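Local coordinates for protein extracellular ligand-binding receptor (PDB 5ERE) that probably senses small extracellular molecules, binding 2-oxo-4-methylpentanoic acid in its periplasmic-binding-protein-like part and cytosine in its tandem PAS-like sensor part, at residues A[328-340]-A[461-475]. Numbering follows the deposited sequence.
Sequences LLTQTAQELNAIF and FFGSIISRKVHNFPV. With ACY (acetic acid), chain D.
Glu-335 reaches across to Arg-468 and Lys-469 in a salt-bridge network that gives each carboxylate oxygen one cationic partner. Glu-335 OE1 pairs with Lys-469 NZ at 2.4 Å, so short that the exact distance is doubtful. In the second salt bridge Glu-335 OE2 receives a weak hydrogen bond from Arg-468 NH2 (3.1 Å, N-H...O 134°); the oxygen lies at the guanidinium edge, although the carboxylate and guanidinium planes are 43° apart. With CG anti to the backbone N and an extended chain, Glu-335 spans the gap, its CD resting 4.0 Å from Ile-465 CG2. Water 1 donates to Glu-335 OE1 and to Ile-465 O, tying the carboxylate to the opposing backbone, while Tyr-377 OH is a further partner of Arg-468 NH2. The bent Lys-469 chain slides past Thr-332, whose OG1 lies 3.5 Å from Lys-469 CB and bonds back to Leu-328 O. An alanine in place of Lys-469 would probably leave Glu-335 OE1 without its cation and uncover Thr-332. On the sensor-domain side, Leu-336 CD2 packs 3.7 Å from Ile-465 CG2, and the Phe-340 and Phe-461 rings meet obliquely. Toward the binding-protein domain, Leu-328 CD1 makes a CH-pi contact over one face of Phe-473, 3.8 Å from the ring centroid. Helices 328-340 and 461-470 run roughly antiparallel (149°), their axes 10.2 Å apart at closest approach, and thus join the long helix 324-357, which links the two ligand-binding regions, to the connection between the two PAS-like sheets. Ile-548 and Ile-477 of the second sheet extend the apolar layer. The geometry is consistent with apolar side chains filling the interface and the ion pairs, with their water, lying along one side.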
loop_
_atom_site.group_PDB
_atom_site.type_symbol
_atom_site.label_atom_id
_atom_site.label_comp_id
_atom_site.label_asym_id
_atom_site.label_seq_id
_atom_site.Cartn_x
_atom_site.Cartn_y
_atom_site.Cartn_z
ATOM N N LEU A 328 -10.883 -4.778 -0.065
ATOM C CA LEU A 328 -10.054 -4.297 1.039
ATOM C C LEU A 328 -10.849 -4.389 2.346
ATOM O O LEU A 328 -10.326 -4.815 3.361
ATOM C CB LEU A 328 -9.577 -2.853 0.778
ATOM C CG LEU A 328 -8.445 -2.699 -0.249
ATOM C CD1 LEU A 328 -8.187 -1.197 -0.568
ATOM C CD2 LEU A 328 -7.160 -3.330 0.269
ATOM N N LEU A 329 -12.134 -4.060 2.323
ATOM C CA LEU A 329 -12.923 -4.169 3.546
ATOM C C LEU A 329 -13.002 -5.613 4.025
ATOM O O LEU A 329 -12.763 -5.909 5.201
ATOM C CB LEU A 329 -14.331 -3.627 3.321
ATOM C CG LEU A 329 -15.243 -3.651 4.545
ATOM C CD1 LEU A 329 -14.683 -2.807 5.744
ATOM C CD2 LEU A 329 -16.570 -3.142 4.119
ATOM N N THR A 330 -13.316 -6.521 3.108
ATOM C CA THR A 330 -13.416 -7.932 3.463
ATOM C C THR A 330 -12.119 -8.482 3.993
ATOM O O THR A 330 -12.110 -9.158 5.016
ATOM C CB THR A 330 -13.865 -8.795 2.251
ATOM O OG1 THR A 330 -15.125 -8.306 1.781
ATOM C CG2 THR A 330 -14.006 -10.238 2.669
ATOM N N GLN A 331 -11.021 -8.175 3.314
ATOM C CA GLN A 331 -9.710 -8.644 3.764
ATOM C C GLN A 331 -9.377 -8.142 5.169
ATOM O O GLN A 331 -8.736 -8.827 5.957
ATOM C CB GLN A 331 -8.630 -8.208 2.782
ATOM C CG GLN A 331 -8.681 -9.001 1.463
ATOM C CD GLN A 331 -7.689 -8.505 0.426
ATOM O OE1 GLN A 331 -7.082 -7.435 0.573
ATOM N NE2 GLN A 331 -7.515 -9.290 -0.635
ATOM N N THR A 332 -9.839 -6.946 5.489
ATOM C CA THR A 332 -9.587 -6.380 6.813
ATOM C C THR A 332 -10.491 -7.046 7.842
ATOM O O THR A 332 -10.014 -7.424 8.919
ATOM C CB THR A 332 -9.824 -4.846 6.829
ATOM O OG1 THR A 332 -9.054 -4.248 5.791
ATOM C CG2 THR A 332 -9.447 -4.183 8.190
ATOM N N ALA A 333 -11.789 -7.173 7.512
ATOM C CA ALA A 333 -12.737 -7.908 8.361
ATOM C C ALA A 333 -12.190 -9.287 8.689
ATOM O O ALA A 333 -12.310 -9.767 9.819
ATOM C CB ALA A 333 -14.090 -8.060 7.674
ATOM N N GLN A 334 -11.620 -9.935 7.679
ATOM C CA GLN A 334 -11.131 -11.300 7.856
ATOM C C GLN A 334 -9.909 -11.358 8.755
ATOM O O GLN A 334 -9.780 -12.277 9.570
ATOM C CB GLN A 334 -10.793 -11.925 6.505
ATOM C CG GLN A 334 -12.025 -12.254 5.712
ATOM C CD GLN A 334 -11.711 -12.737 4.318
ATOM O OE1 GLN A 334 -10.552 -12.781 3.895
ATOM N NE2 GLN A 334 -12.744 -13.094 3.593
ATOM N N GLU A 335 -8.984 -10.411 8.609
ATOM C CA GLU A 335 -7.827 -10.461 9.475
ATOM C C GLU A 335 -8.276 -10.246 10.910
ATOM O O GLU A 335 -7.822 -10.953 11.810
ATOM C CB GLU A 335 -6.777 -9.435 9.081
ATOM C CG GLU A 335 -5.576 -9.470 10.007
ATOM C CD GLU A 335 -4.370 -8.743 9.451
ATOM O OE1 GLU A 335 -4.531 -8.066 8.422
ATOM O OE2 GLU A 335 -3.267 -8.841 10.047
ATOM N N LEU A 336 -9.184 -9.288 11.117
ATOM C CA LEU A 336 -9.704 -9.009 12.454
ATOM C C LEU A 336 -10.456 -10.210 13.047
ATOM O O LEU A 336 -10.273 -10.526 14.215
ATOM C CB LEU A 336 -10.618 -7.772 12.440
ATOM C CG LEU A 336 -9.879 -6.435 12.253
ATOM C CD1 LEU A 336 -10.812 -5.281 11.859
ATOM C CD2 LEU A 336 -9.009 -6.049 13.499
ATOM N N ASN A 337 -11.319 -10.871 12.270
ATOM C CA ASN A 337 -12.028 -12.043 12.795
ATOM C C ASN A 337 -11.087 -13.162 13.179
ATOM O O ASN A 337 -11.302 -13.820 14.183
ATOM C CB ASN A 337 -13.062 -12.565 11.790
ATOM C CG ASN A 337 -14.288 -11.632 11.693
ATOM O OD1 ASN A 337 -14.688 -10.995 12.681
ATOM N ND2 ASN A 337 -14.855 -11.526 10.501
ATOM N N ALA A 338 -10.040 -13.371 12.391
ATOM C CA ALA A 338 -9.084 -14.424 12.693
ATOM C C ALA A 338 -8.217 -14.070 13.919
ATOM O O ALA A 338 -7.833 -14.931 14.722
ATOM C CB ALA A 338 -8.218 -14.682 11.497
ATOM N N ILE A 339 -7.896 -12.801 14.083
ATOM C CA ILE A 339 -7.210 -12.419 15.311
ATOM C C ILE A 339 -8.092 -12.679 16.526
ATOM O O ILE A 339 -7.655 -13.308 17.493
ATOM C CB ILE A 339 -6.770 -10.938 15.259
ATOM C CG1 ILE A 339 -5.653 -10.832 14.232
ATOM C CG2 ILE A 339 -6.300 -10.483 16.606
ATOM C CD1 ILE A 339 -5.294 -9.382 13.859
ATOM N N PHE A 340 -9.334 -12.211 16.488
ATOM C CA PHE A 340 -10.275 -12.469 17.570
ATOM C C PHE A 340 -10.490 -13.978 17.827
ATOM O O PHE A 340 -10.610 -14.406 18.972
ATOM C CB PHE A 340 -11.636 -11.830 17.263
ATOM C CG PHE A 340 -11.732 -10.342 17.585
ATOM C CD1 PHE A 340 -11.312 -9.826 18.808
ATOM C CD2 PHE A 340 -12.292 -9.466 16.654
ATOM C CE1 PHE A 340 -11.440 -8.432 19.088
ATOM C CE2 PHE A 340 -12.405 -8.106 16.921
ATOM C CZ PHE A 340 -11.962 -7.598 18.149
ATOM N N PHE A 461 -4.889 -1.359 19.104
ATOM C CA PHE A 461 -5.261 -2.656 18.534
ATOM C C PHE A 461 -5.807 -2.507 17.098
ATOM O O PHE A 461 -5.272 -3.051 16.131
ATOM C CB PHE A 461 -6.306 -3.336 19.454
ATOM C CG PHE A 461 -6.922 -4.586 18.861
ATOM C CD1 PHE A 461 -6.199 -5.794 18.827
ATOM C CD2 PHE A 461 -8.190 -4.562 18.347
ATOM C CE1 PHE A 461 -6.750 -6.927 18.275
ATOM C CE2 PHE A 461 -8.749 -5.711 17.786
ATOM C CZ PHE A 461 -8.039 -6.879 17.755
ATOM N N PHE A 462 -6.888 -1.767 16.938
ATOM C CA PHE A 462 -7.466 -1.670 15.620
ATOM C C PHE A 462 -6.567 -0.958 14.633
ATOM O O PHE A 462 -6.374 -1.433 13.526
ATOM C CB PHE A 462 -8.818 -0.967 15.694
ATOM C CG PHE A 462 -9.916 -1.819 16.245
ATOM C CD1 PHE A 462 -10.359 -2.933 15.553
ATOM C CD2 PHE A 462 -10.522 -1.499 17.450
ATOM C CE1 PHE A 462 -11.378 -3.723 16.056
ATOM C CE2 PHE A 462 -11.534 -2.283 17.968
ATOM C CZ PHE A 462 -11.966 -3.397 17.263
ATOM N N GLY A 463 -6.022 0.187 15.030
ATOM C CA GLY A 463 -5.123 0.947 14.185
ATOM C C GLY A 463 -3.946 0.152 13.667
ATOM O O GLY A 463 -3.581 0.268 12.500
ATOM N N SER A 464 -3.330 -0.647 14.535
ATOM C CA SER A 464 -2.158 -1.393 14.140
ATOM C C SER A 464 -2.534 -2.397 13.022
ATOM O O SER A 464 -1.756 -2.649 12.108
ATOM C CB SER A 464 -1.550 -2.111 15.348
ATOM O OG SER A 464 -2.381 -3.149 15.870
ATOM N N ILE A 465 -3.750 -2.895 13.051
ATOM C CA ILE A 465 -4.172 -3.869 12.028
ATOM C C ILE A 465 -4.636 -3.109 10.786
ATOM O O ILE A 465 -4.157 -3.339 9.674
ATOM C CB ILE A 465 -5.243 -4.795 12.605
ATOM C CG1 ILE A 465 -4.589 -5.698 13.650
ATOM C CG2 ILE A 465 -5.942 -5.650 11.488
ATOM C CD1 ILE A 465 -5.489 -6.172 14.747
ATOM N N ILE A 466 -5.508 -2.129 10.988
ATOM C CA ILE A 466 -6.126 -1.442 9.868
ATOM C C ILE A 466 -5.146 -0.627 9.016
ATOM O O ILE A 466 -5.238 -0.644 7.803
ATOM C CB ILE A 466 -7.273 -0.545 10.367
ATOM C CG1 ILE A 466 -8.413 -1.439 10.819
ATOM C CG2 ILE A 466 -7.729 0.387 9.294
ATOM C CD1 ILE A 466 -9.397 -0.780 11.713
ATOM N N SER A 467 -4.231 0.114 9.635
ATOM C CA SER A 467 -3.337 0.963 8.876
ATOM C C SER A 467 -2.431 0.171 7.910
ATOM O O SER A 467 -2.063 0.658 6.842
ATOM C CB SER A 467 -2.470 1.814 9.840
ATOM O OG SER A 467 -1.633 0.964 10.604
ATOM N N ARG A 468 -2.052 -1.044 8.266
ATOM C CA ARG A 468 -1.309 -1.867 7.319
ATOM C C ARG A 468 -2.155 -2.233 6.112
ATOM O O ARG A 468 -1.659 -2.280 4.990
ATOM C CB ARG A 468 -0.788 -3.144 7.989
ATOM C CG ARG A 468 -0.004 -2.879 9.281
ATOM C CD ARG A 468 0.715 -4.164 9.834
ATOM N NE ARG A 468 -0.221 -5.265 10.091
ATOM C CZ ARG A 468 -0.559 -5.760 11.292
ATOM N NH1 ARG A 468 -0.044 -5.285 12.428
ATOM N NH2 ARG A 468 -1.436 -6.766 11.351
ATOM N N LYS A 469 -3.427 -2.518 6.337
ATOM C CA LYS A 469 -4.285 -2.972 5.248
ATOM C C LYS A 469 -4.533 -1.824 4.240
ATOM O O LYS A 469 -4.538 -2.045 3.029
ATOM C CB LYS A 469 -5.611 -3.510 5.817
ATOM C CG LYS A 469 -5.559 -4.931 6.342
ATOM C CD LYS A 469 -5.846 -5.957 5.212
ATOM C CE LYS A 469 -4.727 -6.939 5.026
ATOM N NZ LYS A 469 -4.827 -8.039 5.998
ATOM N N VAL A 470 -4.713 -0.598 4.741
ATOM C CA VAL A 470 -5.077 0.544 3.897
ATOM C C VAL A 470 -3.898 1.349 3.369
ATOM O O VAL A 470 -4.091 2.293 2.599
ATOM C CB VAL A 470 -6.022 1.549 4.644
ATOM C CG1 VAL A 470 -7.269 0.853 5.110
ATOM C CG2 VAL A 470 -5.358 2.230 5.798
ATOM N N HIS A 471 -2.690 0.974 3.779
ATOM C CA HIS A 471 -1.468 1.682 3.423
ATOM C C HIS A 471 -1.343 1.907 1.889
ATOM O O HIS A 471 -1.281 0.954 1.089
ATOM C CB HIS A 471 -0.259 0.897 3.989
ATOM C CG HIS A 471 1.041 1.628 3.896
ATOM N ND1 HIS A 471 1.163 2.976 4.206
ATOM C CD2 HIS A 471 2.269 1.223 3.514
ATOM C CE1 HIS A 471 2.408 3.355 4.004
ATOM N NE2 HIS A 471 3.104 2.309 3.592
ATOM N N ASN A 472 -1.381 3.183 1.514
ATOM C CA ASN A 472 -1.106 3.715 0.166
ATOM C C ASN A 472 -2.282 3.557 -0.803
ATOM O O ASN A 472 -2.171 3.923 -1.955
ATOM C CB ASN A 472 0.189 3.093 -0.423
ATOM C CG ASN A 472 1.451 3.697 0.181
ATOM O OD1 ASN A 472 1.504 4.894 0.424
ATOM N ND2 ASN A 472 2.476 2.875 0.409
ATOM N N PHE A 473 -3.419 3.083 -0.307
ATOM C CA PHE A 473 -4.668 3.137 -1.054
ATOM C C PHE A 473 -5.376 4.419 -0.643
ATOM O O PHE A 473 -5.313 4.803 0.529
ATOM C CB PHE A 473 -5.576 1.945 -0.771
ATOM C CG PHE A 473 -5.076 0.642 -1.313
ATOM C CD1 PHE A 473 -5.365 0.277 -2.608
ATOM C CD2 PHE A 473 -4.308 -0.224 -0.519
ATOM C CE1 PHE A 473 -4.908 -0.943 -3.130
ATOM C CE2 PHE A 473 -3.857 -1.457 -1.041
ATOM C CZ PHE A 473 -4.164 -1.800 -2.349
ATOM N N PRO A 474 -6.076 5.063 -1.582
ATOM C CA PRO A 474 -6.807 6.279 -1.171
ATOM C C PRO A 474 -8.160 5.961 -0.546
ATOM O O PRO A 474 -9.192 6.238 -1.118
ATOM C CB PRO A 474 -6.975 7.038 -2.493
ATOM C CG PRO A 474 -7.199 5.896 -3.489
ATOM C CD PRO A 474 -6.185 4.822 -3.028
ATOM N N VAL A 475 -8.150 5.371 0.633
ATOM C CA VAL A 475 -9.369 4.964 1.315
ATOM C C VAL A 475 -9.124 5.166 2.790
ATOM O O VAL A 475 -7.985 5.249 3.207
ATOM C CB VAL A 475 -9.750 3.444 1.081
ATOM C CG1 VAL A 475 -9.735 3.090 -0.377
ATOM C CG2 VAL A 475 -8.803 2.516 1.866
HETATM C C ACY D . -7.429 1.324 18.512
HETATM O O ACY D . -6.596 1.490 17.569
HETATM O OXT ACY D . -7.859 0.210 18.889
HETATM C CH3 ACY D . -7.962 2.537 19.253
HETATM O O HOH W 1 -2.805 -5.875 9.090
#